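Long-range contacts in CPI (Ascaris lumbricoides, PDB 4IT7), which probably inhibits cysteine endopeptidases in the manner of a cystatin: residues D36-S47 against E61-N72; T86-I94 against I105-A113. One frame throughout, in Å; residues are numbered along the deposited sequence.

Contact 1: residues D36-S47 against E61-N72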
loop_
_atom_site.group_PDB
_atom_site.type_symbol
_atom_site.label_atom_id
_atom_site.label_comp_id
_atom_site.label_asym_id
_atom_site.label_seq_id
_atom_site.Cartn_x
_atom_site.Cartn_y
_atom_site.Cartn_z
ATOM N N ASP A 36 -5.375 10.978 -9.200
ATOM C CA ASP A 36 -5.201 10.324 -10.488
ATOM C C ASP A 36 -6.560 9.727 -10.922
ATOM O O ASP A 36 -7.312 9.263 -10.088
ATOM C CB ASP A 36 -4.144 9.248 -10.332
ATOM C CG ASP A 36 -3.455 8.906 -11.639
ATOM O OD1 ASP A 36 -4.128 8.796 -12.700
ATOM O OD2 ASP A 36 -2.223 8.718 -11.595
ATOM N N LEU A 37 -6.888 9.794 -12.209
ATOM C CA LEU A 37 -8.099 9.173 -12.742
ATOM C C LEU A 37 -7.939 7.676 -12.908
ATOM O O LEU A 37 -8.925 6.941 -13.019
ATOM C CB LEU A 37 -8.435 9.781 -14.128
ATOM C CG LEU A 37 -9.495 10.917 -14.226
ATOM C CD1 LEU A 37 -10.874 10.417 -13.820
ATOM C CD2 LEU A 37 -9.137 12.156 -13.400
ATOM N N PHE A 38 -6.695 7.218 -13.018
ATOM C CA PHE A 38 -6.412 5.793 -13.326
ATOM C C PHE A 38 -5.947 5.067 -12.044
ATOM O O PHE A 38 -5.152 5.622 -11.259
ATOM C CB PHE A 38 -5.306 5.682 -14.397
ATOM C CG PHE A 38 -5.752 6.101 -15.776
ATOM C CD1 PHE A 38 -6.131 5.142 -16.715
ATOM C CD2 PHE A 38 -5.793 7.460 -16.145
ATOM C CE1 PHE A 38 -6.553 5.517 -17.986
ATOM C CE2 PHE A 38 -6.229 7.836 -17.420
ATOM C CZ PHE A 38 -6.604 6.856 -18.338
ATOM N N GLN A 39 -6.465 3.860 -11.840
ATOM C CA GLN A 39 -6.026 2.973 -10.780
ATOM C C GLN A 39 -4.544 2.716 -10.879
ATOM O O GLN A 39 -3.996 2.628 -11.995
ATOM C CB GLN A 39 -6.684 1.611 -10.939
ATOM C CG GLN A 39 -8.163 1.734 -11.187
ATOM C CD GLN A 39 -8.970 1.138 -10.071
ATOM O OE1 GLN A 39 -8.935 1.604 -8.903
ATOM N NE2 GLN A 39 -9.711 0.095 -10.412
ATOM N N GLN A 40 -3.921 2.570 -9.712
ATOM C CA GLN A 40 -2.528 2.181 -9.594
ATOM C C GLN A 40 -2.504 0.721 -9.130
ATOM O O GLN A 40 -3.474 0.216 -8.568
ATOM C CB GLN A 40 -1.781 3.075 -8.595
ATOM C CG GLN A 40 -1.861 4.587 -8.825
ATOM C CD GLN A 40 -1.453 4.961 -10.240
ATOM O OE1 GLN A 40 -0.266 4.927 -10.594
ATOM N NE2 GLN A 40 -2.447 5.303 -11.070
ATOM N N THR A 41 -1.390 0.034 -9.384
ATOM C CA THR A 41 -1.270 -1.325 -8.966
ATOM C C THR A 41 0.068 -1.452 -8.277
ATOM O O THR A 41 0.952 -0.585 -8.448
ATOM C CB THR A 41 -1.424 -2.319 -10.128
ATOM O OG1 THR A 41 -1.500 -3.638 -9.591
ATOM C CG2 THR A 41 -0.242 -2.278 -11.098
ATOM N N ILE A 42 0.192 -2.481 -7.451
ATOM C CA ILE A 42 1.446 -2.718 -6.750
ATOM C C ILE A 42 2.324 -3.488 -7.732
ATOM O O ILE A 42 1.933 -4.515 -8.261
ATOM C CB ILE A 42 1.268 -3.513 -5.435
ATOM C CG1 ILE A 42 0.567 -2.695 -4.334
ATOM C CG2 ILE A 42 2.610 -3.952 -4.849
ATOM C CD1 ILE A 42 -0.249 -3.644 -3.439
ATOM N N VAL A 43 3.507 -2.962 -7.983
ATOM C CA VAL A 43 4.560 -3.753 -8.625
ATOM C C VAL A 43 5.213 -4.697 -7.600
ATOM O O VAL A 43 5.201 -5.939 -7.745
ATOM C CB VAL A 43 5.573 -2.795 -9.284
ATOM C CG1 VAL A 43 6.740 -3.569 -9.908
ATOM C CG2 VAL A 43 4.833 -1.990 -10.341
ATOM N N LYS A 44 5.728 -4.110 -6.520
ATOM C CA LYS A 44 6.229 -4.932 -5.436
ATOM C C LYS A 44 6.217 -4.227 -4.078
ATOM O O LYS A 44 6.342 -2.980 -3.962
ATOM C CB LYS A 44 7.655 -5.424 -5.745
ATOM C CG LYS A 44 8.719 -4.324 -5.778
ATOM C CD LYS A 44 10.122 -4.914 -5.710
ATOM C CE LYS A 44 10.204 -6.211 -6.514
ATOM N NZ LYS A 44 11.610 -6.542 -6.863
ATOM N N VAL A 45 6.141 -5.056 -3.049
ATOM C CA VAL A 45 6.380 -4.555 -1.738
ATOM C C VAL A 45 7.902 -4.447 -1.585
ATOM O O VAL A 45 8.555 -5.439 -1.438
ATOM C CB VAL A 45 5.718 -5.434 -0.641
ATOM C CG1 VAL A 45 5.778 -4.708 0.678
ATOM C CG2 VAL A 45 4.262 -5.779 -0.982
ATOM N N ILE A 46 8.437 -3.233 -1.599
ATOM C CA ILE A 46 9.899 -3.004 -1.451
ATOM C C ILE A 46 10.373 -3.405 -0.031
ATOM O O ILE A 46 11.320 -4.178 0.117
ATOM C CB ILE A 46 10.236 -1.534 -1.696
ATOM C CG1 ILE A 46 9.895 -1.142 -3.115
ATOM C CG2 ILE A 46 11.682 -1.175 -1.386
ATOM C CD1 ILE A 46 9.763 0.378 -3.238
ATOM N N SER A 47 9.714 -2.894 1.016
ATOM C CA SER A 47 10.055 -3.295 2.380
ATOM C C SER A 47 8.864 -3.308 3.354
ATOM O O SER A 47 7.785 -2.787 3.036
ATOM C CB SER A 47 11.146 -2.388 2.902
ATOM O OG SER A 47 10.650 -1.082 3.060
ATOM N N GLU A 61 6.855 0.040 2.252
ATOM C CA GLU A 61 7.186 0.800 1.073
ATOM C C GLU A 61 6.701 -0.024 -0.071
ATOM O O GLU A 61 7.108 -1.162 -0.227
ATOM C CB GLU A 61 8.673 0.960 0.916
ATOM C CG GLU A 61 9.310 2.089 1.696
ATOM C CD GLU A 61 10.824 2.067 1.472
ATOM O OE1 GLU A 61 11.465 1.050 1.805
ATOM O OE2 GLU A 61 11.376 3.035 0.923
ATOM N N LEU A 62 5.838 0.585 -0.882
ATOM C CA LEU A 62 5.230 -0.061 -2.014
ATOM C C LEU A 62 5.730 0.611 -3.267
ATOM O O LEU A 62 5.758 1.851 -3.360
ATOM C CB LEU A 62 3.685 0.068 -1.932
ATOM C CG LEU A 62 3.040 -0.496 -0.638
ATOM C CD1 LEU A 62 1.537 -0.231 -0.595
ATOM C CD2 LEU A 62 3.275 -1.982 -0.505
ATOM N N LEU A 63 6.111 -0.205 -4.238
ATOM C CA LEU A 63 6.419 0.303 -5.562
ATOM C C LEU A 63 5.154 0.121 -6.389
ATOM O O LEU A 63 4.683 -1.031 -6.567
ATOM C CB LEU A 63 7.574 -0.514 -6.188
ATOM C CG LEU A 63 7.898 -0.169 -7.639
ATOM C CD1 LEU A 63 8.293 1.299 -7.748
ATOM C CD2 LEU A 63 8.989 -1.126 -8.178
ATOM N N ILE A 64 4.597 1.223 -6.909
ATOM C CA ILE A 64 3.315 1.138 -7.601
ATOM C C ILE A 64 3.423 1.697 -9.019
ATOM O O ILE A 64 4.248 2.596 -9.270
ATOM C CB ILE A 64 2.143 1.817 -6.797
ATOM C CG1 ILE A 64 2.240 3.346 -6.862
ATOM C CG2 ILE A 64 2.124 1.334 -5.317
ATOM C CD1 ILE A 64 0.941 4.052 -6.526
ATOM N N ALA A 65 2.569 1.187 -9.919
ATOM C CA ALA A 65 2.527 1.666 -11.309
ATOM C C ALA A 65 1.118 1.986 -11.761
ATOM O O ALA A 65 0.199 1.325 -11.322
ATOM C CB ALA A 65 3.157 0.639 -12.267
ATOM N N PRO A 66 0.955 2.942 -12.727
ATOM C CA PRO A 66 -0.390 3.190 -13.274
ATOM C C PRO A 66 -0.857 2.014 -14.074
ATOM O O PRO A 66 -0.034 1.239 -14.537
ATOM C CB PRO A 66 -0.209 4.433 -14.140
ATOM C CG PRO A 66 1.243 4.440 -14.499
ATOM C CD PRO A 66 1.966 3.840 -13.326
ATOM N N THR A 67 -2.166 1.849 -14.178
ATOM C CA THR A 67 -2.775 0.812 -15.035
ATOM C C THR A 67 -3.618 1.575 -16.027
ATOM O O THR A 67 -3.641 2.816 -15.988
ATOM C CB THR A 67 -3.708 -0.167 -14.261
ATOM O OG1 THR A 67 -4.884 0.526 -13.803
ATOM C CG2 THR A 67 -2.957 -0.848 -13.054
ATOM N N SER A 68 -4.348 0.865 -16.889
ATOM C CA SER A 68 -5.304 1.567 -17.747
ATOM C C SER A 68 -6.756 1.466 -17.249
ATOM O O SER A 68 -7.703 1.850 -17.931
ATOM C CB SER A 68 -5.175 1.078 -19.172
ATOM O OG SER A 68 -5.751 -0.201 -19.248
ATOM N N CYS A 69 -6.916 0.972 -16.049
ATOM C CA CYS A 69 -8.195 0.890 -15.425
ATOM C C CYS A 69 -8.554 2.257 -14.890
ATOM O O CYS A 69 -7.899 2.773 -14.035
ATOM C CB CYS A 69 -8.158 -0.170 -14.336
ATOM S SG CYS A 69 -8.135 -1.864 -14.942
ATOM N N ARG A 70 -9.592 2.846 -15.449
ATOM C CA ARG A 70 -10.013 4.145 -15.031
ATOM C C ARG A 70 -10.770 3.983 -13.764
ATOM O O ARG A 70 -11.471 3.037 -13.603
ATOM C CB ARG A 70 -10.827 4.839 -16.117
ATOM C CG ARG A 70 -11.147 6.282 -15.802
ATOM C CD ARG A 70 -11.710 7.123 -16.944
ATOM N NE ARG A 70 -12.959 6.598 -17.492
ATOM C CZ ARG A 70 -13.048 5.903 -18.620
ATOM N NH1 ARG A 70 -11.972 5.642 -19.333
ATOM N NH2 ARG A 70 -14.208 5.461 -19.028
ATOM N N LYS A 71 -10.586 4.911 -12.845
ATOM C CA LYS A 71 -11.329 4.948 -11.595
ATOM C C LYS A 71 -12.810 5.236 -11.829
ATOM O O LYS A 71 -13.629 4.955 -11.010
ATOM C CB LYS A 71 -10.731 5.979 -10.629
ATOM C CG LYS A 71 -9.552 5.486 -9.814
ATOM C CD LYS A 71 -9.114 6.453 -8.749
ATOM C CE LYS A 71 -7.637 6.431 -8.562
ATOM N NZ LYS A 71 -7.149 7.653 -7.932
ATOM N N ASN A 72 -13.128 5.823 -12.968
ATOM C CA ASN A 72 -14.500 6.156 -13.295
ATOM C C ASN A 72 -15.238 5.021 -13.926
ATOM O O ASN A 72 -16.161 5.225 -14.650
ATOM C CB ASN A 72 -14.544 7.389 -14.194
ATOM C CG ASN A 72 -14.390 8.654 -13.407
ATOM O OD1 ASN A 72 -14.628 8.654 -12.210
ATOM N ND2 ASN A 72 -13.979 9.710 -14.041
#
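T67 meets Q39 twice, and the pair illustrates how a bulged antiparallel ladder recruits side chains. Q39 O accepts from T67 N, which approaches nearly in line with the C=O though its N-H is bent; T67 OG1, 2.9 Å from Q39 O, donates from above the carbonyl plane. That hydroxyl, lodged between its own backbone N and carbonyl carbon (chi1 68°), also accepts from C69 N in an ST turn. The register slips by two residues between F38 and Q40. Across this step the amide of Q40 comes obliquely against P66, Q40 OE1 3.2 Å from P66 CA, its rotation fixed by a bond from Q40 NE2 to F38 O. K71 NZ reaches back to D36 O (2.7 Å) and also bonds N31. Midway along, L63 O takes V43 N and, at a longer distance, K44 N, a classic bulge; V43 CG1 touches L63 CD2 at 3.7 Å. At the far end S47 OG donates to the anti lone pair of E61 OE1 (2.6 Å). Strands 38-51 and 56-70 form a bent cystatin hairpin whose turn is probably the first inhibitory loop. V45 and L62 both rest on helix 17-33, while strand 88-97 pairs with the other edge of 61-67.

Contact 2: residues T86-I94 against I105-A113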
loop_
_atom_site.group_PDB
_atom_site.type_symbol
_atom_site.label_atom_id
_atom_site.label_comp_id
_atom_site.label_asym_id
_atom_site.label_seq_id
_atom_site.Cartn_x
_atom_site.Cartn_y
_atom_site.Cartn_z
ATOM N N THR A 86 5.039 5.796 -15.230
ATOM C CA THR A 86 5.757 6.437 -14.162
ATOM C C THR A 86 5.391 5.835 -12.828
ATOM O O THR A 86 4.398 6.143 -12.251
ATOM C CB THR A 86 5.406 7.886 -14.041
ATOM O OG1 THR A 86 5.093 8.391 -15.335
ATOM C CG2 THR A 86 6.570 8.622 -13.441
ATOM N N LYS A 87 6.243 4.964 -12.359
ATOM C CA LYS A 87 6.132 4.293 -11.089
ATOM C C LYS A 87 6.299 5.266 -9.893
ATOM O O LYS A 87 6.968 6.305 -9.992
ATOM C CB LYS A 87 7.156 3.152 -11.050
ATOM C CG LYS A 87 6.855 2.023 -12.028
ATOM C CD LYS A 87 8.150 1.386 -12.539
ATOM C CE LYS A 87 8.038 0.898 -13.985
ATOM N NZ LYS A 87 7.657 2.018 -14.907
ATOM N N GLN A 88 5.648 4.946 -8.781
ATOM C CA GLN A 88 5.884 5.697 -7.553
ATOM C C GLN A 88 6.249 4.758 -6.441
ATOM O O GLN A 88 5.985 3.548 -6.531
ATOM C CB GLN A 88 4.651 6.459 -7.176
ATOM C CG GLN A 88 4.405 7.648 -8.068
ATOM C CD GLN A 88 3.129 8.323 -7.686
ATOM O OE1 GLN A 88 2.072 7.921 -8.125
ATOM N NE2 GLN A 88 3.215 9.341 -6.840
ATOM N N ILE A 89 6.898 5.322 -5.421
ATOM C CA ILE A 89 7.143 4.655 -4.142
ATOM C C ILE A 89 6.369 5.394 -3.057
ATOM O O ILE A 89 6.512 6.624 -2.854
ATOM C CB ILE A 89 8.614 4.606 -3.746
ATOM C CG1 ILE A 89 9.396 3.847 -4.815
ATOM C CG2 ILE A 89 8.762 3.879 -2.399
ATOM C CD1 ILE A 89 10.890 4.063 -4.720
ATOM N N CYS A 90 5.514 4.631 -2.400
ATOM C CA CYS A 90 4.650 5.172 -1.379
ATOM C C CYS A 90 5.055 4.479 -0.096
ATOM O O CYS A 90 5.215 3.247 -0.094
ATOM C CB CYS A 90 3.210 4.891 -1.743
ATOM S SG CYS A 90 2.665 5.571 -3.349
ATOM N N THR A 91 5.322 5.301 0.930
ATOM C CA THR A 91 5.455 4.897 2.310
ATOM C C THR A 91 4.056 4.958 2.980
ATOM O O THR A 91 3.330 5.969 2.920
ATOM C CB THR A 91 6.474 5.802 3.006
ATOM O OG1 THR A 91 7.698 5.724 2.281
ATOM C CG2 THR A 91 6.725 5.368 4.455
ATOM N N VAL A 92 3.673 3.827 3.549
ATOM C CA VAL A 92 2.370 3.613 4.148
ATOM C C VAL A 92 2.602 3.053 5.555
ATOM O O VAL A 92 3.454 2.157 5.729
ATOM C CB VAL A 92 1.533 2.571 3.376
ATOM C CG1 VAL A 92 0.089 2.580 3.872
ATOM C CG2 VAL A 92 1.555 2.839 1.880
ATOM N N ALA A 93 1.878 3.606 6.538
ATOM C CA ALA A 93 1.890 3.144 7.917
ATOM C C ALA A 93 0.509 2.594 8.263
ATOM O O ALA A 93 -0.547 3.217 8.013
ATOM C CB ALA A 93 2.313 4.258 8.866
ATOM N N ILE A 94 0.510 1.363 8.754
ATOM C CA ILE A 94 -0.697 0.787 9.227
ATOM C C ILE A 94 -0.627 0.470 10.722
ATOM O O ILE A 94 0.324 -0.173 11.206
ATOM C CB ILE A 94 -1.225 -0.359 8.367
ATOM C CG1 ILE A 94 -1.630 -1.471 9.272
ATOM C CG2 ILE A 94 -0.286 -0.744 7.213
ATOM C CD1 ILE A 94 -3.010 -1.968 8.919
ATOM N N ILE A 105 -5.020 2.964 8.409
ATOM C CA ILE A 105 -4.004 3.003 7.327
ATOM C C ILE A 105 -3.705 4.457 6.908
ATOM O O ILE A 105 -4.591 5.145 6.429
ATOM C CB ILE A 105 -4.456 2.153 6.123
ATOM C CG1 ILE A 105 -4.500 0.700 6.527
ATOM C CG2 ILE A 105 -3.487 2.298 4.949
ATOM C CD1 ILE A 105 -5.275 -0.169 5.569
ATOM N N THR A 106 -2.469 4.899 7.109
ATOM C CA THR A 106 -2.008 6.242 6.762
ATOM C C THR A 106 -1.068 6.182 5.562
ATOM O O THR A 106 -0.020 5.538 5.633
ATOM C CB THR A 106 -1.225 6.835 7.933
ATOM O OG1 THR A 106 -2.102 6.941 9.062
ATOM C CG2 THR A 106 -0.669 8.179 7.598
ATOM N N ILE A 107 -1.426 6.829 4.453
ATOM C CA ILE A 107 -0.454 7.003 3.350
ATOM C C ILE A 107 0.406 8.167 3.704
ATOM O O ILE A 107 -0.094 9.273 3.752
ATOM C CB ILE A 107 -1.080 7.322 1.987
ATOM C CG1 ILE A 107 -2.311 6.449 1.696
ATOM C CG2 ILE A 107 0.007 7.253 0.890
ATOM C CD1 ILE A 107 -2.061 4.956 1.753
ATOM N N LYS A 108 1.692 7.922 3.904
ATOM C CA LYS A 108 2.600 8.877 4.497
ATOM C C LYS A 108 3.188 9.843 3.460
ATOM O O LYS A 108 3.375 11.048 3.715
ATOM C CB LYS A 108 3.699 8.089 5.211
ATOM C CG LYS A 108 4.084 8.614 6.587
ATOM C CD LYS A 108 3.032 8.294 7.631
ATOM C CE LYS A 108 3.228 9.164 8.871
ATOM N NZ LYS A 108 2.818 10.602 8.703
ATOM N N GLU A 109 3.482 9.304 2.285
ATOM C CA GLU A 109 4.014 10.069 1.160
ATOM C C GLU A 109 4.085 9.090 0.017
ATOM O O GLU A 109 4.383 7.928 0.257
ATOM C CB GLU A 109 5.427 10.574 1.453
ATOM C CG GLU A 109 6.500 9.614 0.967
ATOM C CD GLU A 109 7.903 10.087 1.244
ATOM O OE1 GLU A 109 8.082 11.037 2.041
ATOM O OE2 GLU A 109 8.831 9.509 0.639
ATOM N N CYS A 110 3.769 9.552 -1.192
ATOM C CA CYS A 110 4.200 8.927 -2.473
ATOM C C CYS A 110 5.146 9.860 -3.274
ATOM O O CYS A 110 5.005 11.082 -3.246
ATOM C CB CYS A 110 3.017 8.569 -3.377
ATOM S SG CYS A 110 1.812 7.342 -2.785
ATOM N N LYS A 111 6.099 9.300 -3.989
ATOM C CA LYS A 111 6.985 10.140 -4.774
ATOM C C LYS A 111 7.399 9.347 -5.997
ATOM O O LYS A 111 7.332 8.106 -5.976
ATOM C CB LYS A 111 8.208 10.536 -3.955
ATOM C CG LYS A 111 9.260 9.455 -3.947
ATOM C CD LYS A 111 10.309 9.696 -2.883
ATOM C CE LYS A 111 10.756 8.356 -2.328
ATOM N NZ LYS A 111 11.046 8.553 -0.888
ATOM N N SER A 112 7.833 10.065 -7.043
ATOM C CA SER A 112 8.332 9.464 -8.288
ATOM C C SER A 112 9.526 8.590 -8.029
ATOM O O SER A 112 10.464 8.975 -7.346
ATOM C CB SER A 112 8.705 10.524 -9.323
ATOM O OG SER A 112 7.791 11.599 -9.236
ATOM N N ALA A 113 9.445 7.384 -8.557
ATOM C CA ALA A 113 10.559 6.479 -8.570
ATOM C C ALA A 113 11.014 6.355 -10.018
ATOM O O ALA A 113 10.302 6.811 -10.942
ATOM C CB ALA A 113 10.135 5.129 -8.030
ATOM O OXT ALA A 113 12.088 5.799 -10.263
HETATM O O HOH W 1 -1.935 4.551 10.445
#
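Strands 88-94 and 105-112 run antiparallel at 166°, their axes approaching to 4.5 Å, and the regular ladder is broken once, where K108 and E109 both face T91 in a classic bulge. T91 O takes K108 N at 2.7 Å but E109 N only weakly, and the slip of one residue passes V92 on to I107. On one side of that bulge, A93 and T106 exchange a pair of short, nearly straight bonds, and a water links A93 O with T106 OG1.

The covalent tie lies on the other side of the bulge. C90 and C110 form a non-hydrogen-bonded pair with their CA atoms 3.9 Å apart, and C90 SG joins C110 SG at 2.0 Å. Both sulfurs lie anti to their carbonyl carbons, which turns each toward the other, and the bridge closes with a torsion of 108° about the S-S bond. The side-chain amide of Q88 comes alongside, with Q88 NE2 3.6 Å from C110 CB. On the same face V92 CG1, anti to its backbone N (chi1 -169°), is flanked by I105 CG2 at 3.7 Å and I107 CD1. I94 and I105 lie side by side, I94 CD1 against I105 CG1. The reverse face is more polar: K111 NZ bridges to E109 OE2 at 2.9 Å within one strand, though at the chain terminus A113 CB sits against I89 CG1 and CD1.

V92, I94, I105 and I107 all touch helix 17-33. A sheet wrapped on a single long helix is the cystatin fold; a disulfide across the C-terminal hairpin is a feature of its disulfide-bearing (type 2) members, absent from stefins.

Overall arrangement
Contact 1 and contact 2 are successive hairpins of one antiparallel sheet, with centres 10 Å apart, joined by the neighbouring strands 56-70 and 88-97: I64 N probably bonds Q88 O, and L62 N probably bonds C90 O. Both place apolar residues on helix 17-33. Contact 1 is partly buried and runs on toward loops, among them those holding S34, S75 and A81. Polar side chains supplement its ladder toward the ends, whereas its middle is apolar. Contact 2 is the more surface-exposed, consistent with 102-112 being an outermost strand within the chain, although its centre lies closer to the middle of the molecule. Its disulfide ties its own strands; that of contact 1 leads from C69 to C79.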